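Local structure of putative hexose oxidase (Nonomuraea sp. ATCC 39727, 5AWV) at the interface of chains A and B. The protein oxidises sugar groups of glycopeptide antibiotics such as teicoplanin, using a covalently attached FAD as cofactor. Numbering follows the deposited sequence. Chains: chain A/B, Putative hexose oxidase.

The interface of chains A and B. Residues chain A 139-140, 349-352; chain B 40, 44-45.
B:Asn44, on the short helix 42-46, reaches between A:Arg349 and A:Trp350 and illustrates how one carboxamide can join two copies of a protein by using both of its ends. The patch belongs to a two-fold symmetric interface, so the same set recurs with the chains exchanged; the protein can form an interchain disulfide, which suggests, without proving, that this pairing is biological.

Hydrogen bonds to the amide dominate. A:Arg349, at the end of strand 346-349, presents the side of its guanidinium, and NE and NH2 both donate to B:Asn44 OD1. A:Arg349 NE lies 2.9 Å from B:Asn44 OD1. It approaches tilted 32° from the carbonyl plane. A:Arg349 NH2, 3.1 Å from B:Asn44 OD1, lies in that plane. OD1 itself sits in the guanidinium plane, yet the guanidinium and amide planes are turned 74° apart. A bend in the arginine chain at chi3 (-57°) turns this edge toward the asparagine. At the other end of the amide, B:Asn44 ND2 donates to the backbone A:Trp350 O at 3.0 Å. The bonding pattern indicates which end is oxygen, because exchanging O and N would set donors against donors and an acceptor against an acceptor.

A water-mediated link runs alongside. Water 1 joins A:Tyr139 OH to A:Trp350 O, which thus serves both the water and the asparagine, and it also contacts B:Pro40 O; the direct bond from the phenol to that carbonyl is weak. Within chain A, the indole edge points onto one face of the A:Tyr139 ring, with A:Trp350 CD1 over its centre, and probably helps to hold it.

Apolar contact is slight: A:Leu140 and B:Leu45 pass in opposite directions, their CD2 methyls 4.1 Å apart.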
loop_
_atom_site.group_PDB
_atom_site.type_symbol
_atom_site.label_atom_id
_atom_site.label_comp_id
_atom_site.label_asym_id
_atom_site.label_seq_id
_atom_site.Cartn_x
_atom_site.Cartn_y
_atom_site.Cartn_z
ATOM N N TYR A 139 15.854 -8.330 2.602
ATOM C CA TYR A 139 16.633 -9.236 1.786
ATOM C C TYR A 139 18.129 -9.256 2.116
ATOM O O TYR A 139 18.682 -10.355 2.418
ATOM C CB TYR A 139 16.490 -8.862 0.332
ATOM C CG TYR A 139 17.119 -9.849 -0.670
ATOM C CD1 TYR A 139 16.967 -11.207 -0.509
ATOM C CD2 TYR A 139 17.970 -9.415 -1.696
ATOM C CE1 TYR A 139 17.492 -12.101 -1.414
ATOM C CE2 TYR A 139 18.553 -10.329 -2.589
ATOM C CZ TYR A 139 18.255 -11.668 -2.466
ATOM O OH TYR A 139 18.745 -12.653 -3.340
ATOM N N LEU A 140 18.723 -8.066 2.186
ATOM C CA LEU A 140 20.162 -7.943 2.567
ATOM C C LEU A 140 20.505 -8.488 3.970
ATOM O O LEU A 140 21.471 -9.290 4.141
ATOM C CB LEU A 140 20.688 -6.536 2.308
ATOM C CG LEU A 140 20.773 -6.176 0.813
ATOM C CD1 LEU A 140 21.537 -4.880 0.614
ATOM C CD2 LEU A 140 21.440 -7.231 -0.085
ATOM N N ARG A 349 17.252 -12.495 -11.165
ATOM C CA ARG A 349 17.511 -12.645 -9.773
ATOM C C ARG A 349 16.541 -11.748 -8.972
ATOM O O ARG A 349 16.144 -10.700 -9.435
ATOM C CB ARG A 349 18.937 -12.230 -9.424
ATOM C CG ARG A 349 20.055 -12.954 -10.170
ATOM C CD ARG A 349 21.395 -12.531 -9.523
ATOM N NE ARG A 349 21.632 -11.071 -9.534
ATOM C CZ ARG A 349 22.111 -10.371 -10.559
ATOM N NH1 ARG A 349 22.382 -10.945 -11.729
ATOM N NH2 ARG A 349 22.240 -9.070 -10.456
ATOM N N TRP A 350 16.253 -12.153 -7.762
ATOM C CA TRP A 350 15.454 -11.357 -6.871
ATOM C C TRP A 350 16.108 -9.992 -6.635
ATOM O O TRP A 350 17.324 -9.898 -6.348
ATOM C CB TRP A 350 15.306 -12.095 -5.562
ATOM C CG TRP A 350 14.400 -11.426 -4.609
ATOM C CD1 TRP A 350 14.724 -10.702 -3.454
ATOM C CD2 TRP A 350 13.014 -11.420 -4.711
ATOM N NE1 TRP A 350 13.570 -10.258 -2.831
ATOM C CE2 TRP A 350 12.509 -10.639 -3.615
ATOM C CE3 TRP A 350 12.135 -11.892 -5.676
ATOM C CZ2 TRP A 350 11.156 -10.405 -3.434
ATOM C CZ3 TRP A 350 10.772 -11.671 -5.476
ATOM C CH2 TRP A 350 10.304 -10.920 -4.390
ATOM N N LEU A 351 15.289 -8.963 -6.797
ATOM C CA LEU A 351 15.635 -7.589 -6.676
ATOM C C LEU A 351 16.859 -7.194 -7.491
ATOM O O LEU A 351 17.618 -6.304 -7.089
ATOM C CB LEU A 351 15.836 -7.188 -5.203
ATOM C CG LEU A 351 14.619 -7.254 -4.276
ATOM C CD1 LEU A 351 15.069 -7.091 -2.849
ATOM C CD2 LEU A 351 13.558 -6.248 -4.671
ATOM N N ALA A 352 17.032 -7.808 -8.636
ATOM C CA ALA A 352 18.130 -7.379 -9.513
ATOM C C ALA A 352 18.060 -5.934 -9.956
ATOM O O ALA A 352 19.094 -5.361 -10.145
ATOM C CB ALA A 352 18.294 -8.284 -10.726
ATOM N N PRO B 40 22.170 -16.396 -2.520
ATOM C CA PRO B 40 21.448 -15.708 -3.551
ATOM C C PRO B 40 21.729 -14.205 -3.664
ATOM O O PRO B 40 21.476 -13.685 -4.704
ATOM C CB PRO B 40 19.980 -15.960 -3.171
ATOM C CG PRO B 40 19.965 -16.227 -1.762
ATOM C CD PRO B 40 21.247 -17.029 -1.537
ATOM N N ASN B 44 23.986 -9.756 -6.831
ATOM C CA ASN B 44 23.513 -8.411 -6.564
ATOM C C ASN B 44 24.633 -7.526 -5.933
ATOM O O ASN B 44 24.920 -6.437 -6.443
ATOM C CB ASN B 44 22.298 -8.462 -5.640
ATOM C CG ASN B 44 21.025 -8.755 -6.376
ATOM O OD1 ASN B 44 21.005 -9.071 -7.599
ATOM N ND2 ASN B 44 19.939 -8.621 -5.664
ATOM N N LEU B 45 25.300 -8.065 -4.927
ATOM C CA LEU B 45 26.327 -7.330 -4.197
ATOM C C LEU B 45 27.603 -7.236 -5.025
ATOM O O LEU B 45 28.263 -6.217 -5.058
ATOM C CB LEU B 45 26.609 -7.972 -2.840
ATOM C CG LEU B 45 25.428 -7.763 -1.879
ATOM C CD1 LEU B 45 25.614 -8.567 -0.621
ATOM C CD2 LEU B 45 25.115 -6.319 -1.560
HETATM O O HOH W 1 19.163 -11.744 -5.861
#